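Local coordinates for protein diaminopimelate decarboxylase (Phaeodactylum tricornutum, PDB 7JPJ) that probably catalyses the pyridoxal 5'-phosphate-dependent decarboxylation of diaminopimelate to lysine, working as an obligate dimer, at residues A[12-17]-A[338-343]; A[32-37]-A[412-417]; A[42-47]-A[278-283]; A[67-72]-A[90-95]; A[314-319]-A[399-404]. All coordinates share one frame; numbering follows the deposited sequence.

Interaction 1. Residues A[12-17]-A[338-343]; sequences LTPETA and GNSADV
The pyrrolidine ring of Pro14 lies against the Gly338 end of the loop 338-343. Its CB packs on the Gly338 peptide, 3.8 Å from Gly338 O, while Pro14 CG turns to the methyl CG2 of Val343, 4.1 Å off, the two side chains crossing at about a right angle. Next door, Glu15 supplies the polar half of the contact. Its CG is anti to the carbonyl carbon, and a bend at chi2 (81°) places CD over Gly338 O and beside Ser340. The backbone Ser340 N donates to Glu15 OE2 at 3.0 Å with an N-H...O angle of 158°, reaching the oxygen from above the carboxylate plane. Gly338 has positive phi, and a side chain there would press on the carbonyl oxygen of the residue before it and also come near Pro14 O. The carboxylate side faces solvent; the Pro14 side is buried, with Pro335 also on the ring. Arg379 holds the far end of the loop through the carbonyls of Asp342 and Val343. Thr13 occupies the N-cap, its OG1 hydrogen-bonded to Thr16 OG1. The arrangement is that of a helix N-terminus, proline in its first turn, docked on the loop between beta strands 331-334 and 347-353.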
# COMPACT_ATOMS: atom_id res chain seq x y z
N LEU A 12 17.82 -12.70 14.92
CA LEU A 12 17.45 -14.06 14.53
C LEU A 12 18.68 -14.84 14.08
O LEU A 12 19.26 -14.53 13.04
CB LEU A 12 16.41 -14.04 13.41
CG LEU A 12 14.97 -13.65 13.77
CD1 LEU A 12 14.07 -13.76 12.56
CD2 LEU A 12 14.46 -14.51 14.92
N THR A 13 19.06 -15.84 14.87
CA THR A 13 20.02 -16.83 14.41
C THR A 13 19.33 -17.80 13.46
O THR A 13 18.10 -17.85 13.40
CB THR A 13 20.63 -17.58 15.60
OG1 THR A 13 19.62 -18.39 16.22
CG2 THR A 13 21.19 -16.60 16.62
N PRO A 14 20.10 -18.58 12.69
CA PRO A 14 19.46 -19.60 11.85
C PRO A 14 18.59 -20.58 12.63
O PRO A 14 17.59 -21.07 12.09
CB PRO A 14 20.65 -20.30 11.18
CG PRO A 14 21.72 -19.27 11.17
CD PRO A 14 21.54 -18.47 12.42
N GLU A 15 18.93 -20.86 13.88
CA GLU A 15 18.08 -21.72 14.70
C GLU A 15 16.81 -21.00 15.11
O GLU A 15 15.72 -21.58 15.07
CB GLU A 15 18.85 -22.21 15.93
CG GLU A 15 19.89 -23.29 15.66
CD GLU A 15 21.20 -22.74 15.12
OE1 GLU A 15 21.31 -21.50 14.96
OE2 GLU A 15 22.12 -23.54 14.86
N THR A 16 16.92 -19.73 15.52
CA THR A 16 15.75 -18.98 15.93
C THR A 16 14.81 -18.70 14.76
O THR A 16 13.59 -18.59 14.96
CB THR A 16 16.16 -17.66 16.59
OG1 THR A 16 17.33 -17.87 17.39
CG2 THR A 16 15.04 -17.13 17.47
N ALA A 17 15.36 -18.56 13.55
CA ALA A 17 14.52 -18.32 12.38
C ALA A 17 13.67 -19.54 12.05
O ALA A 17 12.46 -19.42 11.83
CB ALA A 17 15.39 -17.92 11.19
N GLY A 338 18.81 -24.21 8.92
CA GLY A 338 18.64 -23.79 10.30
C GLY A 338 19.84 -24.03 11.18
O GLY A 338 19.77 -23.75 12.38
N ASN A 339 20.94 -24.54 10.62
CA ASN A 339 22.16 -24.80 11.38
C ASN A 339 23.13 -23.65 11.17
O ASN A 339 23.43 -23.28 10.03
CB ASN A 339 22.80 -26.11 10.94
CG ASN A 339 21.87 -27.30 11.07
OD1 ASN A 339 22.07 -28.33 10.42
ND2 ASN A 339 20.84 -27.17 11.91
N SER A 340 23.63 -23.09 12.28
CA SER A 340 24.63 -22.03 12.18
C SER A 340 25.94 -22.52 11.59
O SER A 340 26.80 -21.69 11.27
CB SER A 340 24.87 -21.42 13.56
OG SER A 340 23.65 -21.04 14.17
N ALA A 341 26.13 -23.83 11.45
CA ALA A 341 27.32 -24.34 10.79
C ALA A 341 27.25 -24.17 9.27
O ALA A 341 28.30 -24.16 8.62
CB ALA A 341 27.52 -25.82 11.14
N ASP A 342 26.06 -24.04 8.70
CA ASP A 342 25.88 -23.90 7.26
C ASP A 342 25.85 -22.45 6.80
O ASP A 342 25.47 -22.19 5.65
CB ASP A 342 24.60 -24.60 6.81
CG ASP A 342 24.53 -26.04 7.28
OD1 ASP A 342 25.60 -26.67 7.42
OD2 ASP A 342 23.41 -26.54 7.49
N VAL A 343 26.24 -21.50 7.66
CA VAL A 343 26.30 -20.11 7.22
C VAL A 343 27.37 -19.94 6.15
O VAL A 343 27.09 -19.42 5.05
CB VAL A 343 26.55 -19.17 8.42
CG1 VAL A 343 26.59 -17.72 7.96
CG2 VAL A 343 25.47 -19.37 9.48

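Interaction 2. Residues A[32-37]-A[412-417]; sequences YSIDKL and EVLVDK
Tyr32 and Leu414 sit side by side on parallel strands, and three backbone bonds zip this part shut: Val415 N to Tyr32 O (2.8 Å), Tyr32 N to Val413 O and Ile34 N to Val415 O. On the face carrying Tyr32 and Leu414, Leu414 CD1 packs on Tyr32 CB at 3.9 Å. The phenol runs back beside Glu412, whose CG meets Tyr32 CE1 at the ring edge, in plane, and Tyr32 OH donates to Glu412 OE2 at 3.0 Å, on the anti side and tilted out of the carboxylate plane. Ser397 shares that oxygen and Asn64 holds OE1, so the buried carboxylate is gripped from several directions. An alanine in place of Tyr32 would probably leave Glu412 OE2 without its phenol donor and open a gap beside Glu412 CG. The other end is looser and nearer solvent. Here Ile34 CG2 rests on Lys417 CG (3.7 Å), and the lysine tip turns to Asp35 in a salt bridge whose exact placement is doubtful. Ser33 caps helix 34-45 by accepting from Lys36 N. Helix 14-24 packs on Val413 and Val415, helix 65-73 covers Ile34 and Leu37, and strand 421-423 flanks 412-415 on its other edge.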
# COMPACT_ATOMS: atom_id res chain seq x y z
N TYR A 32 8.62 -10.58 15.85
CA TYR A 32 8.86 -9.51 16.81
C TYR A 32 9.61 -10.08 18.00
O TYR A 32 9.32 -11.19 18.46
CB TYR A 32 7.56 -8.85 17.26
CG TYR A 32 6.71 -8.30 16.13
CD1 TYR A 32 5.76 -9.10 15.51
CD2 TYR A 32 6.87 -6.99 15.69
CE1 TYR A 32 4.98 -8.60 14.48
CE2 TYR A 32 6.10 -6.49 14.65
CZ TYR A 32 5.15 -7.30 14.05
OH TYR A 32 4.37 -6.82 13.02
N SER A 33 10.57 -9.31 18.51
CA SER A 33 11.46 -9.74 19.59
C SER A 33 11.16 -8.94 20.85
O SER A 33 11.24 -7.71 20.84
CB SER A 33 12.92 -9.58 19.18
OG SER A 33 13.73 -9.25 20.30
N ILE A 34 10.85 -9.65 21.94
CA ILE A 34 10.60 -9.00 23.22
C ILE A 34 11.84 -8.23 23.68
O ILE A 34 11.73 -7.14 24.25
CB ILE A 34 10.14 -10.04 24.26
CG1 ILE A 34 8.63 -10.27 24.17
CG2 ILE A 34 10.53 -9.62 25.67
CD1 ILE A 34 7.81 -9.09 24.63
N ASP A 35 13.02 -8.79 23.42
CA ASP A 35 14.27 -8.12 23.79
C ASP A 35 14.38 -6.75 23.14
O ASP A 35 14.72 -5.76 23.80
CB ASP A 35 15.46 -8.99 23.39
CG ASP A 35 16.03 -9.77 24.56
OD1 ASP A 35 16.28 -9.16 25.62
OD2 ASP A 35 16.24 -10.99 24.41
N LYS A 36 14.09 -6.67 21.84
CA LYS A 36 14.20 -5.40 21.13
C LYS A 36 13.09 -4.42 21.53
O LYS A 36 13.28 -3.20 21.44
CB LYS A 36 14.18 -5.63 19.62
CG LYS A 36 15.54 -5.97 19.03
CD LYS A 36 16.41 -4.73 18.93
CE LYS A 36 17.82 -5.07 18.50
NZ LYS A 36 18.63 -3.84 18.29
N LEU A 37 11.94 -4.93 21.97
CA LEU A 37 10.89 -4.05 22.47
C LEU A 37 11.26 -3.45 23.82
O LEU A 37 10.90 -2.30 24.11
CB LEU A 37 9.57 -4.80 22.57
CG LEU A 37 8.84 -5.14 21.27
CD1 LEU A 37 7.73 -6.14 21.55
CD2 LEU A 37 8.28 -3.89 20.60
N GLU A 412 1.99 -13.49 12.39
CA GLU A 412 2.90 -12.76 13.26
C GLU A 412 3.37 -13.66 14.39
O GLU A 412 2.58 -14.41 14.97
CB GLU A 412 2.23 -11.51 13.84
CG GLU A 412 2.20 -10.32 12.89
CD GLU A 412 1.31 -9.20 13.39
OE1 GLU A 412 0.31 -9.49 14.08
OE2 GLU A 412 1.60 -8.02 13.08
N VAL A 413 4.66 -13.59 14.70
CA VAL A 413 5.29 -14.42 15.72
C VAL A 413 5.98 -13.52 16.73
O VAL A 413 6.52 -12.47 16.37
CB VAL A 413 6.29 -15.42 15.09
CG1 VAL A 413 6.98 -16.25 16.16
CG2 VAL A 413 5.58 -16.32 14.10
N LEU A 414 5.93 -13.92 18.00
CA LEU A 414 6.63 -13.23 19.08
C LEU A 414 7.72 -14.14 19.63
O LEU A 414 7.45 -15.31 19.95
CB LEU A 414 5.65 -12.84 20.19
CG LEU A 414 6.12 -11.83 21.23
CD1 LEU A 414 6.35 -10.47 20.59
CD2 LEU A 414 5.12 -11.73 22.38
N VAL A 415 8.93 -13.62 19.74
CA VAL A 415 10.08 -14.37 20.23
C VAL A 415 10.41 -13.87 21.63
O VAL A 415 10.86 -12.73 21.81
CB VAL A 415 11.29 -14.24 19.30
CG1 VAL A 415 12.30 -15.34 19.59
CG2 VAL A 415 10.84 -14.31 17.84
N ASP A 416 10.20 -14.72 22.63
CA ASP A 416 10.36 -14.31 24.02
C ASP A 416 11.84 -14.17 24.38
O ASP A 416 12.73 -14.49 23.59
CB ASP A 416 9.66 -15.30 24.96
CG ASP A 416 10.18 -16.73 24.82
OD1 ASP A 416 11.25 -16.95 24.22
OD2 ASP A 416 9.50 -17.65 25.33
N LYS A 417 12.08 -13.69 25.60
CA LYS A 417 13.44 -13.45 26.07
C LYS A 417 14.30 -14.71 26.09
O LYS A 417 15.51 -14.60 26.29
CB LYS A 417 13.40 -12.84 27.47
CG LYS A 417 13.22 -11.33 27.51
CD LYS A 417 13.75 -10.77 28.82
CE LYS A 417 14.13 -9.30 28.71
NZ LYS A 417 15.15 -9.05 27.65

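Interaction 3. Residues A[42-47]-A[278-283]; sequences DACLAF and IEPGTY. With SO4 (sulfate ion), chain D.
Where Cys44 and Phe47 pack on Ile278, Pro280 and Tyr283, helix 34-45 and the turn that follows it back a loop that forms an anion site, probably the one for the cofactor phosphate. The loop grips a sulfate. Gly281 N donates to sulfate O2 and Thr282 N to sulfate O3, both at 3.1 Å. The hydroxyl Thr282 OG1 donates to sulfate O1 at 2.8 Å, and Gly238 N and Tyr395 OH bond to the ion as well. A CB on Gly281 would collide with sulfate O3. The Glu-Pro-Gly-Thr sequence corresponds to the Glu-Pro-Gly motif of this decarboxylase family, set at the end of strand 275-278 of the TIM-type barrel. Behind it, Cys44 SG, anti to its carbonyl carbon, points between Pro280 CG (4.1 Å) and Tyr283 CD2 (3.8 Å). The sulfur stands obliquely to the Tyr283 ring, 67° off the normal, a Cys sulfur-aromatic contact, while Ala43 CB meets the ring at its edge, near its plane. The phenol end is held elsewhere, by Thr250 O. Ile278 CD1 touches Phe47 CD2 at 4.1 Å and Cys44 O at 4.0 Å. Leu252 of helix 252-270 touches Cys44, Phe47 and Tyr283 alike, and Val55 lies against both Cys44 and Ile278.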
# COMPACT_ATOMS: atom_id res chain seq x y z
N ASP A 42 12.52 1.10 27.36
CA ASP A 42 13.35 1.70 28.40
C ASP A 42 14.02 2.98 27.91
O ASP A 42 14.12 3.96 28.65
CB ASP A 42 14.40 0.69 28.86
CG ASP A 42 13.89 -0.21 29.98
OD1 ASP A 42 12.80 0.07 30.53
OD2 ASP A 42 14.58 -1.20 30.31
N ALA A 43 14.48 2.99 26.65
CA ALA A 43 15.12 4.18 26.12
C ALA A 43 14.16 5.36 26.05
O ALA A 43 14.58 6.51 26.22
CB ALA A 43 15.70 3.89 24.73
N CYS A 44 12.87 5.10 25.81
CA CYS A 44 11.90 6.19 25.75
C CYS A 44 11.47 6.63 27.14
O CYS A 44 11.31 7.83 27.39
CB CYS A 44 10.69 5.77 24.91
SG CYS A 44 11.06 5.49 23.17
N LEU A 45 11.27 5.68 28.05
CA LEU A 45 10.93 6.02 29.43
C LEU A 45 12.06 6.76 30.14
O LEU A 45 11.83 7.33 31.21
CB LEU A 45 10.57 4.76 30.21
CG LEU A 45 9.23 4.12 29.84
CD1 LEU A 45 9.18 2.68 30.31
CD2 LEU A 45 8.08 4.92 30.41
N ALA A 46 13.27 6.76 29.57
CA ALA A 46 14.41 7.48 30.12
C ALA A 46 14.61 8.83 29.44
O ALA A 46 15.69 9.43 29.56
CB ALA A 46 15.67 6.63 30.00
N PHE A 47 13.61 9.32 28.72
CA PHE A 47 13.72 10.60 28.03
C PHE A 47 13.88 11.73 29.04
O PHE A 47 13.14 11.78 30.03
CB PHE A 47 12.48 10.84 27.16
CG PHE A 47 12.66 11.88 26.09
CD1 PHE A 47 12.48 13.22 26.37
CD2 PHE A 47 13.01 11.51 24.80
CE1 PHE A 47 12.65 14.18 25.39
CE2 PHE A 47 13.17 12.46 23.81
CZ PHE A 47 12.99 13.80 24.11
N ILE A 278 5.59 12.47 24.64
CA ILE A 278 6.23 12.09 23.38
C ILE A 278 5.42 10.96 22.76
O ILE A 278 4.87 10.10 23.46
CB ILE A 278 7.70 11.68 23.59
CG1 ILE A 278 7.82 10.47 24.51
CG2 ILE A 278 8.50 12.86 24.14
CD1 ILE A 278 9.24 9.98 24.69
N GLU A 279 5.35 10.96 21.43
CA GLU A 279 4.52 10.01 20.69
C GLU A 279 5.36 9.23 19.67
O GLU A 279 5.14 9.34 18.46
CB GLU A 279 3.38 10.74 19.99
CG GLU A 279 2.12 10.91 20.84
CD GLU A 279 1.06 11.77 20.16
OE1 GLU A 279 0.24 12.40 20.87
OE2 GLU A 279 1.04 11.81 18.91
N PRO A 280 6.32 8.43 20.13
CA PRO A 280 7.16 7.69 19.19
C PRO A 280 6.43 6.49 18.61
O PRO A 280 5.75 5.75 19.33
CB PRO A 280 8.36 7.25 20.04
CG PRO A 280 7.79 7.10 21.39
CD PRO A 280 6.71 8.15 21.53
N GLY A 281 6.54 6.31 17.30
CA GLY A 281 6.02 5.13 16.64
C GLY A 281 7.14 4.27 16.11
O GLY A 281 7.34 3.13 16.56
N THR A 282 7.90 4.81 15.15
CA THR A 282 9.04 4.10 14.60
C THR A 282 10.04 3.71 15.69
O THR A 282 10.47 2.56 15.77
CB THR A 282 9.72 4.97 13.54
OG1 THR A 282 8.77 5.31 12.52
CG2 THR A 282 10.89 4.23 12.91
N TYR A 283 10.38 4.66 16.56
CA TYR A 283 11.44 4.43 17.55
C TYR A 283 11.13 3.27 18.49
O TYR A 283 12.06 2.72 19.10
CB TYR A 283 11.68 5.70 18.37
CG TYR A 283 13.07 5.82 18.94
CD1 TYR A 283 14.09 6.43 18.22
CD2 TYR A 283 13.37 5.32 20.20
CE1 TYR A 283 15.37 6.54 18.74
CE2 TYR A 283 14.65 5.42 20.73
CZ TYR A 283 15.64 6.03 19.99
OH TYR A 283 16.91 6.14 20.51
S SO4 D . 6.87 8.18 13.93
O1 SO4 D . 8.01 7.90 13.06
O2 SO4 D . 7.35 8.52 15.27
O3 SO4 D . 6.01 7.00 14.01
O4 SO4 D . 6.10 9.29 13.37

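Interaction 4. Residues A[67-72]-A[90-95]; sequences ILKYFH and MDAGVP
Ala92 CB nestles against Leu68, touching both Leu68 CB and CD1 at 3.9 Å; this pair is the apolar centre of the contact. Beside it Lys69 folds over the same residue. Its aliphatic stem runs out with Lys69 CG 3.3 Å from Ala92 O, and the bend at chi4 (-63°) turns Lys69 NZ back to donate to Ala92 O at 2.8 Å. The ammonium comes in from above the carbonyl plane, with a C=O...N angle of 107°, a sidelong approach rather than a head-on one. On the other flank His72, its CG anti to the backbone N (chi1 -177°), reaches Pro95 tip to tip: His72 NE2 lies 3.3 Å from Pro95 CD. Val94 CG2 fills in more loosely, near the Leu68 carbonyl and His72 CB.

The residues of 90-95 are placed by the end of helix 83-91. Gly93 has positive phi and ends the helix in a Schellman motif; the Ala92 carbonyl just before it is the one Lys69 reaches. The Lys69 ammonium at this helix end is likely to be favoured by the helix dipole. Further out, Met59 touches Leu68, while Ile99 lies against Val94 and Met90. Phe71, on the same helix as Leu68, stacks edge-to-face on Tyr57.

In the barrel, helices 65-73 and 83-91 follow one another in the chain with strand 77-80 between them. That strand pairs with strand 53-58, which precedes the first helix, and with strand 99-101, which follows the second; helix 34-45 packs on helix 65-73 through Tyr70, Phe71 and Ile67.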
# COMPACT_ATOMS: atom_id res chain seq x y z
N ILE A 67 1.61 -6.39 21.25
CA ILE A 67 2.44 -5.20 21.37
C ILE A 67 1.77 -4.17 22.27
O ILE A 67 2.42 -3.55 23.13
CB ILE A 67 2.76 -4.62 19.98
CG1 ILE A 67 3.31 -5.71 19.06
CG2 ILE A 67 3.74 -3.46 20.09
CD1 ILE A 67 4.65 -6.27 19.51
N LEU A 68 0.46 -3.98 22.10
CA LEU A 68 -0.28 -3.07 22.98
C LEU A 68 -0.22 -3.54 24.42
O LEU A 68 0.01 -2.75 25.34
CB LEU A 68 -1.73 -2.95 22.51
CG LEU A 68 -1.97 -2.27 21.17
CD1 LEU A 68 -3.47 -2.13 20.94
CD2 LEU A 68 -1.29 -0.92 21.12
N LYS A 69 -0.44 -4.84 24.65
CA LYS A 69 -0.41 -5.37 26.01
C LYS A 69 0.98 -5.23 26.63
O LYS A 69 1.10 -4.96 27.83
CB LYS A 69 -0.85 -6.83 26.01
CG LYS A 69 -2.32 -7.04 25.67
CD LYS A 69 -2.64 -8.52 25.53
CE LYS A 69 -4.05 -8.75 24.99
NZ LYS A 69 -5.11 -8.23 25.90
N TYR A 70 2.03 -5.40 25.82
CA TYR A 70 3.38 -5.30 26.36
C TYR A 70 3.72 -3.87 26.75
O TYR A 70 4.24 -3.63 27.85
CB TYR A 70 4.41 -5.83 25.35
CG TYR A 70 5.81 -5.58 25.83
CD1 TYR A 70 6.39 -6.41 26.78
CD2 TYR A 70 6.56 -4.50 25.36
CE1 TYR A 70 7.67 -6.19 27.24
CE2 TYR A 70 7.84 -4.27 25.82
CZ TYR A 70 8.39 -5.11 26.76
OH TYR A 70 9.66 -4.89 27.22
N PHE A 71 3.45 -2.91 25.87
CA PHE A 71 3.73 -1.51 26.19
C PHE A 71 2.85 -1.01 27.32
O PHE A 71 3.24 -0.09 28.04
CB PHE A 71 3.55 -0.64 24.95
CG PHE A 71 4.66 -0.77 23.94
CD1 PHE A 71 5.95 -1.08 24.33
CD2 PHE A 71 4.40 -0.57 22.59
CE1 PHE A 71 6.96 -1.19 23.40
CE2 PHE A 71 5.41 -0.69 21.66
CZ PHE A 71 6.70 -1.00 22.06
N HIS A 72 1.67 -1.60 27.50
CA HIS A 72 0.84 -1.22 28.64
C HIS A 72 1.47 -1.68 29.95
O HIS A 72 1.46 -0.94 30.94
CB HIS A 72 -0.57 -1.78 28.49
CG HIS A 72 -1.51 -1.38 29.58
ND1 HIS A 72 -2.27 -2.29 30.29
CD2 HIS A 72 -1.79 -0.16 30.11
CE1 HIS A 72 -2.98 -1.65 31.20
NE2 HIS A 72 -2.71 -0.36 31.11
N MET A 90 -8.72 -0.52 23.30
CA MET A 90 -9.50 -0.90 24.46
C MET A 90 -9.81 -2.39 24.45
O MET A 90 -10.02 -2.99 25.51
CB MET A 90 -10.79 -0.08 24.53
CG MET A 90 -10.55 1.35 24.98
SD MET A 90 -12.07 2.27 25.26
CE MET A 90 -12.86 2.10 23.66
N ASP A 91 -9.82 -3.02 23.27
CA ASP A 91 -10.00 -4.46 23.20
C ASP A 91 -8.78 -5.20 23.74
O ASP A 91 -8.92 -6.31 24.28
CB ASP A 91 -10.29 -4.89 21.76
CG ASP A 91 -11.76 -4.80 21.41
OD1 ASP A 91 -12.59 -4.78 22.35
OD2 ASP A 91 -12.09 -4.75 20.21
N ALA A 92 -7.59 -4.61 23.61
CA ALA A 92 -6.36 -5.22 24.10
C ALA A 92 -6.13 -4.99 25.59
O ALA A 92 -5.10 -5.40 26.12
CB ALA A 92 -5.16 -4.69 23.31
N GLY A 93 -7.07 -4.33 26.28
CA GLY A 93 -6.96 -4.09 27.70
C GLY A 93 -6.45 -2.71 28.08
O GLY A 93 -6.31 -2.44 29.27
N VAL A 94 -6.18 -1.85 27.11
CA VAL A 94 -5.71 -0.50 27.44
C VAL A 94 -6.87 0.31 28.02
O VAL A 94 -7.93 0.40 27.37
CB VAL A 94 -5.12 0.17 26.21
CG1 VAL A 94 -4.74 1.61 26.51
CG2 VAL A 94 -3.90 -0.60 25.71
N PRO A 95 -6.73 0.88 29.21
CA PRO A 95 -7.80 1.73 29.74
C PRO A 95 -7.98 2.98 28.90
O PRO A 95 -7.04 3.45 28.24
CB PRO A 95 -7.32 2.07 31.16
CG PRO A 95 -6.26 1.06 31.47
CD PRO A 95 -5.62 0.74 30.16

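Interaction 5. Residues A[314-319]-A[399-404]; sequences AGMTDV and MSTKNY
Two irregular loops meet with Thr317 and Lys402 CA atoms 4.5 Å apart, the 314-319 loop curling against a type II beta turn that runs from Thr401 to Tyr404. Ser400 OG donates to Thr317 O at 3.0 Å, coming from above the carbonyl plane. Met316 O, the carbonyl before it, receives Thr401 N and OG1, both weakly. An alanine at Ser400 would probably leave Thr317 O without this hydroxyl donor, and the two loops less firmly tied. Going the other way, the Thr317 methyl CG2, anti to its carbonyl carbon, fits into the turn between Thr401 O and Tyr404 O, with Tyr404 CB 3.9 Å away. Its OG1 is held by His355. Met316 reaches past Thr401 to Tyr404, where Met316 SD lies 4.0 Å from Tyr404 CE2 in an oblique Met-aromatic contact, 72° off the ring normal. The Tyr404 hydroxyl bonds to Glu358.

The 314-319 loop is braced from within: Gly315 O accepts Asp318 N and Val319 N from opposite faces of its plane, and Asp318 OD2 takes Gly315 N on its anti lone pair. Lys402, salt-bridged to Glu409, also donates to Asn403 of the second subunit, and Tyr404 packs on Gly398 there. This buried loop pair belongs to the dimer interface, close to the active site as predicted: Tyr404 comes within about 6 Å, side chain to side chain, of Cys357, the predicted proton donor.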
# COMPACT_ATOMS: atom_id res chain seq x y z
N ALA A 314 7.26 -13.34 -0.66
CA ALA A 314 6.68 -12.18 -0.01
C ALA A 314 6.96 -10.96 -0.89
O ALA A 314 7.59 -11.07 -1.94
CB ALA A 314 7.24 -11.99 1.40
N GLY A 315 6.48 -9.80 -0.45
CA GLY A 315 6.73 -8.59 -1.22
C GLY A 315 5.98 -7.40 -0.65
O GLY A 315 5.77 -7.31 0.57
N MET A 316 5.59 -6.50 -1.54
CA MET A 316 4.85 -5.31 -1.14
C MET A 316 3.56 -5.65 -0.39
O MET A 316 3.03 -4.79 0.33
CB MET A 316 4.53 -4.45 -2.36
CG MET A 316 4.07 -5.26 -3.56
SD MET A 316 3.37 -4.25 -4.86
CE MET A 316 4.69 -3.06 -5.11
N THR A 317 3.05 -6.87 -0.54
CA THR A 317 1.96 -7.36 0.30
C THR A 317 2.33 -7.37 1.78
O THR A 317 1.44 -7.36 2.63
CB THR A 317 1.56 -8.77 -0.13
OG1 THR A 317 2.75 -9.55 -0.35
CG2 THR A 317 0.73 -8.74 -1.40
N ASP A 318 3.62 -7.39 2.10
CA ASP A 318 4.07 -7.50 3.48
C ASP A 318 4.97 -6.35 3.91
O ASP A 318 4.88 -5.90 5.06
CB ASP A 318 4.81 -8.83 3.67
CG ASP A 318 4.11 -9.97 2.98
OD1 ASP A 318 3.06 -10.43 3.49
OD2 ASP A 318 4.58 -10.40 1.91
N VAL A 319 5.83 -5.85 3.03
CA VAL A 319 6.67 -4.69 3.31
C VAL A 319 6.57 -3.76 2.10
O VAL A 319 7.12 -4.06 1.04
CB VAL A 319 8.13 -5.06 3.60
CG1 VAL A 319 8.94 -3.82 3.89
CG2 VAL A 319 8.21 -6.02 4.78
N MET A 399 0.81 -1.28 7.58
CA MET A 399 0.62 -0.47 6.38
C MET A 399 1.26 -1.15 5.17
O MET A 399 2.41 -0.85 4.82
CB MET A 399 1.19 0.93 6.59
CG MET A 399 1.20 1.81 5.34
SD MET A 399 2.42 3.12 5.41
CE MET A 399 3.69 2.45 4.34
N SER A 400 0.53 -2.07 4.55
CA SER A 400 1.01 -2.77 3.37
C SER A 400 -0.18 -3.04 2.47
O SER A 400 -1.33 -2.81 2.83
CB SER A 400 1.72 -4.08 3.74
OG SER A 400 0.84 -4.98 4.39
N THR A 401 0.12 -3.55 1.28
CA THR A 401 -0.93 -3.92 0.33
C THR A 401 -1.25 -5.41 0.46
O THR A 401 -1.05 -6.21 -0.46
CB THR A 401 -0.52 -3.56 -1.09
OG1 THR A 401 0.75 -4.17 -1.40
CG2 THR A 401 -0.39 -2.06 -1.24
N LYS A 402 -1.77 -5.77 1.63
CA LYS A 402 -2.20 -7.14 1.88
C LYS A 402 -3.29 -7.53 0.89
O LYS A 402 -4.09 -6.70 0.44
CB LYS A 402 -2.70 -7.29 3.31
CG LYS A 402 -3.99 -6.53 3.60
CD LYS A 402 -4.44 -6.69 5.04
CE LYS A 402 -3.77 -5.65 5.93
NZ LYS A 402 -4.33 -5.66 7.31
N ASN A 403 -3.31 -8.82 0.54
CA ASN A 403 -4.29 -9.46 -0.32
C ASN A 403 -4.18 -9.03 -1.78
O ASN A 403 -4.98 -9.49 -2.61
CB ASN A 403 -5.73 -9.24 0.17
CG ASN A 403 -5.92 -9.66 1.62
OD1 ASN A 403 -6.61 -8.99 2.39
ND2 ASN A 403 -5.29 -10.76 2.00
N TYR A 404 -3.22 -8.17 -2.13
CA TYR A 404 -2.88 -7.97 -3.53
C TYR A 404 -2.37 -9.28 -4.12
O TYR A 404 -1.60 -10.00 -3.48
CB TYR A 404 -1.82 -6.88 -3.66
CG TYR A 404 -1.42 -6.55 -5.08
CD1 TYR A 404 -2.38 -6.49 -6.09
CD2 TYR A 404 -0.10 -6.29 -5.42
CE1 TYR A 404 -2.02 -6.18 -7.39
CE2 TYR A 404 0.26 -5.98 -6.71
CZ TYR A 404 -0.70 -5.93 -7.70
OH TYR A 404 -0.35 -5.63 -8.99

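Along the chain the contacts interlock: 12-17 and 32-37 come first, and their partners 338-343 and 412-417 lie hundreds of residues on, so interactions 1 and 2 cross, touching through Thr16 and Val415. Interaction 2 joins the strand leading into helix 34-45 to the late strand 412-415, and so ties the barrel to the mixed beta sheet. Interaction 3 uses the far end of that helix, about 18 Å from interaction 2, centre to centre, while interaction 4, about 16 Å from interaction 2 between centres, packs on it through Leu37 and Phe71. Interactions 3 and 4 belong to the barrel; interaction 5, its centre about 27 Å from that of interaction 3, follows it in sequence and carries the beta side into the dimer interface.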